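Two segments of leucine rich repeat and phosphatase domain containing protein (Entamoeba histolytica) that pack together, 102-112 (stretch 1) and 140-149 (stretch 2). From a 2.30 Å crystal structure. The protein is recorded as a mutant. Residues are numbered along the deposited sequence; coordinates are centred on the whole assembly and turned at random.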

ATOM      1  N   PRO A 102      -2.151  -0.946  -4.398  1.00 57.12           N
ATOM      2  CA  PRO A 102      -2.340   0.513  -4.476  1.00 57.22           C
ATOM      3  C   PRO A 102      -3.451   1.051  -3.543  1.00 57.40           C
ATOM      4  O   PRO A 102      -3.290   2.153  -3.010  1.00 56.89           O
ATOM      5  N   ALA A 103      -4.535   0.287  -3.361  1.00 56.72           N
ATOM      6  CA  ALA A 103      -5.606   0.654  -2.435  1.00 57.93           C
ATOM      7  C   ALA A 103      -5.057   0.838  -1.003  1.00 58.02           C
ATOM      8  O   ALA A 103      -5.387   1.824  -0.335  1.00 59.05           O
ATOM      9  N   ILE A 104      -4.209  -0.087  -0.554  1.00 57.30           N
ATOM     10  CA  ILE A 104      -3.560   0.040   0.745  1.00 56.52           C
ATOM     11  C   ILE A 104      -2.690   1.290   0.839  1.00 57.09           C
ATOM     12  O   ILE A 104      -2.677   1.961   1.884  1.00 56.82           O
ATOM     13  N   VAL A 105      -1.914   1.566  -0.209  1.00 56.69           N
ATOM     14  CA  VAL A 105      -1.032   2.730  -0.215  1.00 56.51           C
ATOM     15  C   VAL A 105      -1.853   4.033  -0.134  1.00 56.83           C
ATOM     16  O   VAL A 105      -1.474   4.987   0.558  1.00 56.29           O
ATOM     17  N   ILE A 106      -2.977   4.060  -0.844  1.00 56.82           N
ATOM     18  CA  ILE A 106      -3.898   5.152  -0.738  1.00 56.63           C
ATOM     19  C   ILE A 106      -4.420   5.366   0.723  1.00 57.72           C
ATOM     20  O   ILE A 106      -4.344   6.486   1.215  1.00 57.33           O
ATOM     21  N   ALA A 107      -4.960   4.317   1.364  1.00 56.77           N
ATOM     22  CA  ALA A 107      -5.402   4.382   2.745  1.00 56.77           C
ATOM     23  C   ALA A 107      -4.310   4.979   3.650  1.00 57.71           C
ATOM     24  O   ALA A 107      -4.573   5.889   4.481  1.00 57.91           O
ATOM     25  N   PHE A 108      -3.080   4.478   3.484  1.00 57.67           N
ATOM     26  CA  PHE A 108      -1.958   4.979   4.231  1.00 57.23           C
ATOM     27  C   PHE A 108      -1.714   6.495   4.093  1.00 58.37           C
ATOM     28  O   PHE A 108      -1.508   7.188   5.091  1.00 59.72           O
ATOM     29  N   LEU A 109      -1.680   7.008   2.868  1.00 58.77           N
ATOM     30  CA  LEU A 109      -1.441   8.428   2.626  1.00 58.92           C
ATOM     31  C   LEU A 109      -2.636   9.299   3.059  1.00 59.09           C
ATOM     32  O   LEU A 109      -2.442  10.438   3.491  1.00 59.52           O
ATOM     33  N   MET A 110      -3.858   8.795   2.890  1.00 57.78           N
ATOM     34  CA  MET A 110      -5.002   9.465   3.453  1.00 57.88           C
ATOM     35  C   MET A 110      -4.670   9.834   4.931  1.00 59.66           C
ATOM     36  O   MET A 110      -4.786  10.994   5.335  1.00 60.00           O
ATOM     37  N   TYR A 111      -4.182   8.861   5.702  1.00 59.72           N
ATOM     38  CA  TYR A 111      -3.946   9.020   7.127  1.00 59.88           C
ATOM     39  C   TYR A 111      -2.683   9.845   7.388  1.00 60.65           C
ATOM     40  O   TYR A 111      -2.685  10.806   8.176  1.00 59.42           O
ATOM     41  N   TYR A 112      -1.603   9.456   6.703  1.00 60.18           N
ATOM     42  CA  TYR A 112      -0.279   9.972   6.956  1.00 60.59           C
ATOM     43  C   TYR A 112      -0.026  11.381   6.419  1.00 61.75           C
ATOM     44  O   TYR A 112       0.895  12.066   6.888  1.00 62.20           O
ATOM     45  N   GLN A 140     -14.727   0.848  -0.165  1.00 61.13           N
ATOM     46  CA  GLN A 140     -14.110   0.654   1.158  1.00 61.26           C
ATOM     47  C   GLN A 140     -13.136   1.771   1.552  1.00 60.33           C
ATOM     48  O   GLN A 140     -12.961   2.074   2.737  1.00 58.87           O
ATOM     49  N   LEU A 141     -12.473   2.360   0.560  1.00 59.85           N
ATOM     50  CA  LEU A 141     -11.574   3.478   0.844  1.00 60.08           C
ATOM     51  C   LEU A 141     -12.393   4.705   1.260  1.00 60.54           C
ATOM     52  O   LEU A 141     -11.989   5.459   2.128  1.00 59.00           O
ATOM     53  N   LYS A 142     -13.558   4.862   0.632  1.00 61.40           N
ATOM     54  CA  LYS A 142     -14.459   5.943   0.988  1.00 62.36           C
ATOM     55  C   LYS A 142     -15.029   5.754   2.395  1.00 61.85           C
ATOM     56  O   LYS A 142     -15.284   6.717   3.077  1.00 61.57           O
ATOM     57  N   LEU A 143     -15.240   4.503   2.795  1.00 62.11           N
ATOM     58  CA  LEU A 143     -15.667   4.194   4.139  1.00 62.40           C
ATOM     59  C   LEU A 143     -14.593   4.588   5.112  1.00 61.85           C
ATOM     60  O   LEU A 143     -14.876   5.131   6.166  1.00 62.51           O
ATOM     61  N   PHE A 144     -13.353   4.295   4.766  1.00 60.67           N
ATOM     62  CA  PHE A 144     -12.257   4.732   5.603  1.00 60.42           C
ATOM     63  C   PHE A 144     -12.189   6.272   5.714  1.00 60.85           C
ATOM     64  O   PHE A 144     -11.916   6.792   6.784  1.00 60.49           O
ATOM     65  N   GLU A 145     -12.395   6.974   4.599  1.00 61.41           N
ATOM     66  CA  GLU A 145     -12.407   8.427   4.561  1.00 62.63           C
ATOM     67  C   GLU A 145     -13.394   8.948   5.653  1.00 63.68           C
ATOM     68  O   GLU A 145     -13.011   9.769   6.502  1.00 63.21           O
ATOM     69  N   LYS A 146     -14.620   8.416   5.646  1.00 63.62           N
ATOM     70  CA  LYS A 146     -15.631   8.796   6.618  1.00 65.22           C
ATOM     71  C   LYS A 146     -15.194   8.489   8.040  1.00 64.95           C
ATOM     72  O   LYS A 146     -15.443   9.288   8.950  1.00 64.53           O
ATOM     73  N   LYS A 147     -14.584   7.318   8.238  1.00 64.92           N
ATOM     74  CA  LYS A 147     -14.153   6.892   9.588  1.00 64.15           C
ATOM     75  C   LYS A 147     -13.128   7.864  10.160  1.00 64.22           C
ATOM     76  O   LYS A 147     -13.173   8.222  11.328  1.00 63.50           O
ATOM     77  N   LEU A 148     -12.209   8.295   9.311  1.00 65.15           N
ATOM     78  CA  LEU A 148     -11.176   9.204   9.696  1.00 65.96           C
ATOM     79  C   LEU A 148     -11.799  10.574  10.054  1.00 67.34           C
ATOM     80  O   LEU A 148     -11.389  11.236  11.004  1.00 67.26           O
ATOM     81  N   GLU A 149     -12.767  11.011   9.274  1.00 68.46           N
ATOM     82  CA  GLU A 149     -13.437  12.262   9.570  1.00 71.00           C
ATOM     83  C   GLU A 149     -14.002  12.303  11.025  1.00 71.31           C
ATOM     84  O   GLU A 149     -13.837  13.276  11.754  1.00 70.98           O
TER

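Residues 102-112 and 140-149 are both helical and run nearly parallel, with 15° between their N-to-C directions. Their axes come within 10.5 Å. No hydrogen bond or salt bridge joins them. The contact rests mainly on the fit of apolar side chains, some of which also touch backbone carbonyls, and it buries 405 Å² in total.

On the first helix the contacting residues are Ala103, Ile106, Ala107, Met110 and Tyr111. On the second they are Leu141, Phe144, Glu145 and Leu148. This spacing of three and four residues keeps the contacts along one side of each helix. Ala103, Ile106 (m, t) and Met110 point toward the second helix; Ala107 and Tyr111 point sideways, as does Glu145 on the second helix.

Leu141 is the main bump at the start of the contact. Its CA-to-CB bond points toward the first helix, and its rotamer is m, t. Ala103, Ile106 and Ala107 form the hollow that receives it. CD1 of Leu141 lies 4.1 Å from Ala103 CB and 4.0 Å from Ile106 CG2. CD2 of Leu141 lies 3.8 Å from Ala107 CB and 3.4 Å from Ala103 O. The two alanines have short side chains, so the leucine reaches the backbone of the first helix. The closest CA pair in the register is here, Ala107 CA and Leu141 CA, at 6.5 Å.

Phe144 also points toward the first helix, with chi1 t. Its ring edge meets the backbone at Ala107: Phe144 CE2 is 3.3 Å from Ala107 O and 4.1 Å from Ala107 CB. Tyr111 CB also lies at this edge, 4.4 Å from Phe144 CZ. Ala107 O already accepts a helical hydrogen bond from Tyr111 N at 3.2 Å.

Met110 is the long bump in the reverse direction. Its rotamer is m, t, p, and it carries the methyl group across to the second helix. Met110 CE settles among Leu141, Phe144 and Glu145. Met110 CE is 3.5 Å from Leu141 O, 3.8 Å from Phe144 CD2 and 3.6 Å from Glu145 CB. Glu145 thus offers carbon to this contact, while its OE2 is hydrogen-bonded elsewhere in the structure.

Leu148 closes the C-terminal end of the contact. It points toward the first helix in an m, t rotamer. Leu148 CD1 is 4.0 Å from Tyr111 CA and 4.5 Å from Met110 CB. Leu148 CD2 meets the edge of the Tyr111 ring, 4.0 Å from Tyr111 CD1. Tyr111 has chi1 t and is exposed.

Ile104 and Phe108 point away from the second helix, as Lys142 and Lys146 do from the first.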

ATOM      1  CB  PRO A 102      -2.695   0.752  -5.947  1.00 56.87           C
ATOM      2  CG  PRO A 102      -2.045  -0.467  -6.690  1.00 57.20           C
ATOM      3  CD  PRO A 102      -2.190  -1.599  -5.724  1.00 57.62           C
ATOM      4  CB  ALA A 103      -6.749  -0.366  -2.457  1.00 55.89           C
ATOM      5  CB  ILE A 104      -2.732  -1.248   1.135  1.00 56.46           C
ATOM      6  CG1 ILE A 104      -3.654  -2.405   1.465  1.00 56.25           C
ATOM      7  CG2 ILE A 104      -1.783  -1.010   2.352  1.00 53.99           C
ATOM      8  CD1 ILE A 104      -4.565  -2.151   2.660  1.00 57.87           C
ATOM      9  CB  VAL A 105      -0.044   2.726  -1.442  1.00 56.62           C
ATOM     10  CG1 VAL A 105       0.645   4.064  -1.633  1.00 55.17           C
ATOM     11  CG2 VAL A 105       1.037   1.611  -1.292  1.00 57.23           C
ATOM     12  CB  ILE A 106      -5.044   5.018  -1.729  1.00 56.17           C
ATOM     13  CG1 ILE A 106      -4.504   5.168  -3.169  1.00 55.25           C
ATOM     14  CG2 ILE A 106      -6.151   6.068  -1.424  1.00 54.07           C
ATOM     15  CD1 ILE A 106      -5.549   4.931  -4.280  1.00 50.97           C
ATOM     16  CB  ALA A 107      -5.812   3.018   3.235  1.00 55.70           C
ATOM     17  CB  PHE A 108      -0.676   4.221   3.899  1.00 57.05           C
ATOM     18  CG  PHE A 108       0.530   4.815   4.553  1.00 57.38           C
ATOM     19  CD1 PHE A 108       0.755   4.635   5.949  1.00 56.27           C
ATOM     20  CD2 PHE A 108       1.415   5.608   3.824  1.00 53.83           C
ATOM     21  CE1 PHE A 108       1.841   5.224   6.597  1.00 50.85           C
ATOM     22  CE2 PHE A 108       2.504   6.197   4.465  1.00 53.50           C
ATOM     23  CZ  PHE A 108       2.710   6.009   5.860  1.00 52.46           C
ATOM     24  CB  LEU A 109      -1.204   8.660   1.147  1.00 58.90           C
ATOM     25  CG  LEU A 109       0.011   8.048   0.426  1.00 58.80           C
ATOM     26  CD1 LEU A 109      -0.140   8.321  -1.102  1.00 56.20           C
ATOM     27  CD2 LEU A 109       1.337   8.604   0.927  1.00 54.71           C
ATOM     28  CB  MET A 110      -6.275   8.601   3.338  1.00 57.05           C
ATOM     29  CG  MET A 110      -6.826   8.432   1.865  1.00 51.94           C
ATOM     30  SD  MET A 110      -8.077   7.189   1.624  1.00 44.43           S
ATOM     31  CE  MET A 110      -9.439   7.770   2.629  1.00 53.40           C
ATOM     32  CB  TYR A 111      -3.772   7.624   7.729  1.00 59.81           C
ATOM     33  CG  TYR A 111      -3.431   7.563   9.190  1.00 59.78           C
ATOM     34  CD1 TYR A 111      -4.412   7.779  10.170  1.00 59.67           C
ATOM     35  CD2 TYR A 111      -2.133   7.273   9.609  1.00 61.25           C
ATOM     36  CE1 TYR A 111      -4.105   7.727  11.515  1.00 58.87           C
ATOM     37  CE2 TYR A 111      -1.797   7.209  10.984  1.00 60.32           C
ATOM     38  CZ  TYR A 111      -2.798   7.451  11.928  1.00 61.39           C
ATOM     39  OH  TYR A 111      -2.515   7.368  13.274  1.00 60.42           O
ATOM     40  CB  TYR A 112       0.732   9.054   6.309  1.00 60.89           C
ATOM     41  CG  TYR A 112       2.137   9.204   6.799  1.00 61.79           C
ATOM     42  CD1 TYR A 112       2.515   8.642   8.015  1.00 63.14           C
ATOM     43  CD2 TYR A 112       3.102   9.849   6.029  1.00 62.69           C
ATOM     44  CE1 TYR A 112       3.784   8.731   8.464  1.00 64.29           C
ATOM     45  CE2 TYR A 112       4.401   9.963   6.478  1.00 65.60           C
ATOM     46  CZ  TYR A 112       4.731   9.379   7.708  1.00 67.61           C
ATOM     47  OH  TYR A 112       6.020   9.440   8.214  1.00 74.32           O
ATOM     48  CB  GLN A 140     -13.394  -0.699   1.236  1.00 60.29           C
ATOM     49  CG  GLN A 140     -14.348  -1.886   1.166  1.00 62.89           C
ATOM     50  CD  GLN A 140     -13.639  -3.257   1.273  1.00 62.92           C
ATOM     51  OE1 GLN A 140     -13.015  -3.562   2.306  1.00 60.78           O
ATOM     52  NE2 GLN A 140     -13.772  -4.092   0.225  1.00 60.00           N
ATOM     53  CB  LEU A 141     -10.677   3.789  -0.353  1.00 59.55           C
ATOM     54  CG  LEU A 141      -9.505   2.790  -0.562  1.00 60.76           C
ATOM     55  CD1 LEU A 141      -8.755   3.125  -1.855  1.00 55.80           C
ATOM     56  CD2 LEU A 141      -8.529   2.735   0.658  1.00 54.00           C
ATOM     57  CB  LYS A 142     -15.566   6.112  -0.072  1.00 61.78           C
ATOM     58  CG  LYS A 142     -15.048   6.860  -1.265  1.00 62.72           C
ATOM     59  CD  LYS A 142     -16.039   6.845  -2.418  1.00 66.39           C
ATOM     60  CE  LYS A 142     -15.429   7.480  -3.696  1.00 65.39           C
ATOM     61  NZ  LYS A 142     -16.321   7.254  -4.894  1.00 67.46           N
ATOM     62  CB  LEU A 143     -15.896   2.710   4.300  1.00 62.70           C
ATOM     63  CG  LEU A 143     -17.279   2.301   4.792  1.00 68.18           C
ATOM     64  CD1 LEU A 143     -18.190   2.222   3.566  1.00 72.57           C
ATOM     65  CD2 LEU A 143     -17.271   0.932   5.479  1.00 71.57           C
ATOM     66  CB  PHE A 144     -10.934   4.173   5.070  1.00 58.95           C
ATOM     67  CG  PHE A 144      -9.722   4.550   5.894  1.00 55.84           C
ATOM     68  CD1 PHE A 144      -9.681   4.304   7.255  1.00 53.55           C
ATOM     69  CD2 PHE A 144      -8.613   5.121   5.283  1.00 53.39           C
ATOM     70  CE1 PHE A 144      -8.549   4.642   8.010  1.00 53.16           C
ATOM     71  CE2 PHE A 144      -7.465   5.470   6.008  1.00 53.48           C
ATOM     72  CZ  PHE A 144      -7.428   5.229   7.378  1.00 53.26           C
ATOM     73  CB  GLU A 145     -12.850   8.885   3.179  1.00 62.30           C
ATOM     74  CG  GLU A 145     -12.743  10.389   2.913  1.00 63.94           C
ATOM     75  CD  GLU A 145     -13.148  10.757   1.491  1.00 63.94           C
ATOM     76  OE1 GLU A 145     -14.186  10.268   0.978  1.00 67.56           O
ATOM     77  OE2 GLU A 145     -12.418  11.522   0.864  1.00 65.01           O
ATOM     78  CB  LYS A 146     -16.927   8.064   6.375  1.00 65.62           C
ATOM     79  CG  LYS A 146     -17.837   8.705   5.398  1.00 71.56           C
ATOM     80  CD  LYS A 146     -18.802   9.653   6.103  1.00 79.31           C
ATOM     81  CE  LYS A 146     -19.237  10.770   5.120  1.00 82.90           C
ATOM     82  NZ  LYS A 146     -19.589  12.004   5.879  1.00 81.89           N
ATOM     83  CB  LYS A 147     -13.594   5.479   9.577  1.00 63.39           C
ATOM     84  CG  LYS A 147     -12.959   5.065  10.902  1.00 62.01           C
ATOM     85  CD  LYS A 147     -14.080   4.642  11.840  1.00 60.67           C
ATOM     86  CE  LYS A 147     -13.595   4.279  13.248  1.00 64.47           C
ATOM     87  NZ  LYS A 147     -14.787   3.788  14.096  1.00 67.09           N
ATOM     88  CB  LEU A 148     -10.171   9.362   8.550  1.00 65.34           C
ATOM     89  CG  LEU A 148      -9.030   8.322   8.384  1.00 67.52           C
ATOM     90  CD1 LEU A 148      -7.931   8.814   7.487  1.00 66.29           C
ATOM     91  CD2 LEU A 148      -8.429   7.928   9.701  1.00 67.73           C
ATOM     92  CB  GLU A 149     -14.567  12.440   8.570  1.00 71.67           C
ATOM     93  CG  GLU A 149     -15.143  13.842   8.517  1.00 77.23           C
ATOM     94  CD  GLU A 149     -16.531  13.875   7.877  1.00 84.87           C
ATOM     95  OE1 GLU A 149     -16.852  12.945   7.075  1.00 86.41           O
ATOM     96  OE2 GLU A 149     -17.294  14.835   8.187  1.00 88.03           O
TER